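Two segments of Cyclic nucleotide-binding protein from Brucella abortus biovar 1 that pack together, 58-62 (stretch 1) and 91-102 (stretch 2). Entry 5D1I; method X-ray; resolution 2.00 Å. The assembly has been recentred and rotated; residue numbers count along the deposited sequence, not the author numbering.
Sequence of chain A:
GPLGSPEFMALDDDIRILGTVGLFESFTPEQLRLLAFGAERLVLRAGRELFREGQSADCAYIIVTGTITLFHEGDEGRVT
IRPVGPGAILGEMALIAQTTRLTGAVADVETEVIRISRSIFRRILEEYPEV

Stretch 1, residues 58-62: DCAYI
Stretch 2 (91-102) GEMALIAQTTRL

Residues 58-62 of the Brucella abortus cyclic nucleotide-binding protein form the start of an extended strand, and residues 91-102 pack against residues 58-61 of it. Asp 58 (phi/psi -127/14) leads into the strand, which runs from Cys 59 (-159/160) through Ala 60 (-115/150) and Tyr 61 (-118/132) to Ile 62 (-115/128) and continues beyond. The second stretch opens with Gly 91 at 84/28, makes a 3-10 turn over Glu 92 to Leu 95 with phi between -57 and -74 and psi between -20 and -38, then passes through Ile 96 (-130/1) into extended conformation from Ala 97 to Arg 101 (-61/117). The register is set by two pairs of CA atoms, Ala 60 to Gly 91 at 4.4 Å and Asp 58 to Ala 94 at 5.5 Å, so residues 91-94 run opposite to 58-60, before the chain turns back through 97-101. The contact is small, burying 320 Å² over both sides.

The polar link is made by Arg 101, the residue most covered by its partner stretch and buried, as are Cys 59 and Tyr 61 beside it. Its side chain leaves the backbone with chi1 and chi2 both m (-56° and -66°) and then extends with chi3 t and chi4 at -175°, bringing a guanidinium to the strand from a CA-to-CB bond that points sideways. Both terminal nitrogens converge on one carbonyl: Arg 101 NH1 and Arg 101 NH2 each lie 3.0 Å from Cys 59 O, which sits at the edge of the guanidinium, near its plane. Because one acceptor is shared, each N-H...O angle is bent to 135° and both hydrogen bonds are weak. Two side chains also approach Arg 101 NH2: Cys 59 SG (p rotamer) at 3.4 Å and Tyr 61 CE2 (chi1 m, chi2 -90°) at 3.6 Å, the latter obliquely.

Apolar packing centres on Ala 60, buried and with its CB directed at the second stretch. Ala 60 CB lies 4.1 Å from Leu 95 CG; Leu 95 starts sideways, but its m,t rotamer brings the branched end nearer the strand.

Other contacts involve backbone. Ala 94 points toward the strand, its CB 4.0 Å from Cys 59 O and 4.3 Å from Asp 58 N, the small methyl fitting close against backbone. Asp 58, by contrast, is exposed; its CA-to-CB bond points away, with chi1 p (60°). Ala 60 CB rests 3.4 Å from Gly 91 O. The turn is closed by its own hydrogen bonds: Ala 94 N to Gly 91 O at 3.0 Å and Leu 95 N to Glu 92 O at 3.2 Å. Gly 91 is well suited to its position: an ideal CB would lie 3.0 Å from Cys 59 O and 2.3 Å from Arg 101 NH1, and would be jammed against the preceding carbonyl oxygen. Glu 92, buried with OE2 hydrogen-bonded elsewhere in the structure, and Met 93, a selenomethionine, have CA-to-CB bonds pointing away from the strand.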

# COMPACT_ATOMS: atom_id res chain seq x y z
N ASP A 58 12.57 -11.30 1.70
CA ASP A 58 11.96 -11.74 2.94
C ASP A 58 11.48 -10.57 3.78
O ASP A 58 11.18 -10.71 4.97
CB ASP A 58 12.94 -12.60 3.76
CG ASP A 58 14.21 -11.86 4.12
OD1 ASP A 58 14.31 -10.64 3.87
OD2 ASP A 58 15.13 -12.50 4.67
N CYS A 59 11.41 -9.39 3.17
CA CYS A 59 11.02 -8.20 3.90
C CYS A 59 10.53 -7.12 2.96
O CYS A 59 10.83 -7.14 1.76
CB CYS A 59 12.19 -7.66 4.73
SG CYS A 59 13.55 -7.01 3.73
N ALA A 60 9.77 -6.18 3.51
CA ALA A 60 9.26 -5.05 2.76
C ALA A 60 9.87 -3.76 3.29
O ALA A 60 10.20 -3.66 4.47
CB ALA A 60 7.74 -4.99 2.84
N TYR A 61 10.02 -2.79 2.40
CA TYR A 61 10.54 -1.48 2.76
C TYR A 61 9.48 -0.43 2.49
O TYR A 61 8.89 -0.40 1.41
CB TYR A 61 11.80 -1.15 1.97
CG TYR A 61 12.95 -2.11 2.18
CD1 TYR A 61 13.88 -1.90 3.19
CD2 TYR A 61 13.12 -3.22 1.36
CE1 TYR A 61 14.93 -2.77 3.39
CE2 TYR A 61 14.18 -4.09 1.55
CZ TYR A 61 15.08 -3.86 2.57
OH TYR A 61 16.13 -4.72 2.77
N ILE A 62 9.24 0.44 3.46
CA ILE A 62 8.32 1.55 3.26
C ILE A 62 9.12 2.84 3.35
O ILE A 62 9.86 3.05 4.31
CB ILE A 62 7.17 1.57 4.29
CG1 ILE A 62 6.31 0.30 4.17
CG2 ILE A 62 6.30 2.79 4.10
CD1 ILE A 62 6.79 -0.87 5.01
N GLY A 91 8.18 -4.63 -1.94
CA GLY A 91 8.24 -6.00 -1.46
C GLY A 91 7.12 -6.39 -0.52
O GLY A 91 7.29 -7.27 0.32
N GLU A 92 5.96 -5.74 -0.65
CA GLU A 92 4.82 -6.06 0.20
C GLU A 92 4.43 -7.53 0.10
O GLU A 92 4.07 -8.16 1.10
CB GLU A 92 3.61 -5.19 -0.16
CG GLU A 92 2.45 -5.32 0.83
CD GLU A 92 1.21 -4.58 0.36
OE1 GLU A 92 0.85 -4.73 -0.82
OE2 GLU A 92 0.60 -3.86 1.17
N MSE A 93 4.51 -8.08 -1.11
CA MSE A 93 4.13 -9.47 -1.35
C MSE A 93 5.07 -10.46 -0.66
O MSE A 93 4.71 -11.61 -0.40
CB MSE A 93 4.07 -9.76 -2.85
CG MSE A 93 2.93 -9.08 -3.58
SE MSE A 93 1.19 -9.47 -2.78
CE MSE A 93 0.85 -7.74 -1.95
N ALA A 94 6.29 -10.01 -0.37
CA ALA A 94 7.26 -10.88 0.30
C ALA A 94 6.79 -11.26 1.69
O ALA A 94 7.21 -12.28 2.23
CB ALA A 94 8.62 -10.20 0.37
N LEU A 95 5.90 -10.45 2.26
CA LEU A 95 5.41 -10.67 3.62
C LEU A 95 4.42 -11.83 3.69
O LEU A 95 4.19 -12.39 4.77
CB LEU A 95 4.75 -9.40 4.16
CG LEU A 95 5.63 -8.16 4.34
CD1 LEU A 95 4.81 -7.01 4.89
CD2 LEU A 95 6.81 -8.46 5.24
N ILE A 96 3.83 -12.19 2.55
CA ILE A 96 2.77 -13.19 2.55
C ILE A 96 2.96 -14.30 1.52
O ILE A 96 2.11 -15.19 1.42
CB ILE A 96 1.40 -12.53 2.29
CG1 ILE A 96 1.37 -11.88 0.91
CG2 ILE A 96 1.07 -11.52 3.38
CD1 ILE A 96 0.01 -11.32 0.53
N ALA A 97 4.05 -14.25 0.77
CA ALA A 97 4.29 -15.26 -0.26
C ALA A 97 5.77 -15.38 -0.58
O ALA A 97 6.55 -14.48 -0.28
CB ALA A 97 3.50 -14.94 -1.52
N GLN A 98 6.16 -16.49 -1.18
CA GLN A 98 7.55 -16.66 -1.59
C GLN A 98 7.78 -15.83 -2.85
O GLN A 98 7.15 -16.07 -3.88
CB GLN A 98 7.88 -18.14 -1.83
CG GLN A 98 9.38 -18.42 -1.91
CD GLN A 98 9.81 -19.61 -1.08
OE1 GLN A 98 10.26 -20.62 -1.61
NE2 GLN A 98 9.69 -19.48 0.25
N THR A 99 8.65 -14.83 -2.76
CA THR A 99 8.83 -13.90 -3.86
C THR A 99 10.29 -13.53 -4.09
O THR A 99 11.16 -13.83 -3.28
CB THR A 99 8.06 -12.57 -3.64
OG1 THR A 99 8.68 -11.83 -2.59
CG2 THR A 99 6.59 -12.81 -3.31
N THR A 100 10.54 -12.87 -5.22
CA THR A 100 11.85 -12.29 -5.51
C THR A 100 11.63 -10.83 -5.87
O THR A 100 10.53 -10.45 -6.27
CB THR A 100 12.57 -13.00 -6.65
OG1 THR A 100 11.71 -13.04 -7.80
CG2 THR A 100 12.93 -14.43 -6.26
N ARG A 101 12.67 -10.01 -5.73
CA ARG A 101 12.57 -8.59 -6.04
C ARG A 101 12.22 -8.37 -7.51
O ARG A 101 12.99 -8.74 -8.40
CB ARG A 101 13.89 -7.89 -5.69
CG ARG A 101 14.31 -8.08 -4.24
CD ARG A 101 13.34 -7.39 -3.28
NE ARG A 101 13.74 -7.59 -1.89
CZ ARG A 101 13.05 -7.18 -0.83
NH1 ARG A 101 11.90 -6.55 -0.99
NH2 ARG A 101 13.50 -7.41 0.39
N LEU A 102 11.06 -7.76 -7.75
CA LEU A 102 10.57 -7.55 -9.11
C LEU A 102 11.41 -6.54 -9.89
O LEU A 102 11.48 -6.60 -11.12
CB LEU A 102 9.12 -7.09 -9.08
CG LEU A 102 8.09 -8.14 -8.63
CD1 LEU A 102 6.69 -7.54 -8.61
CD2 LEU A 102 8.15 -9.36 -9.54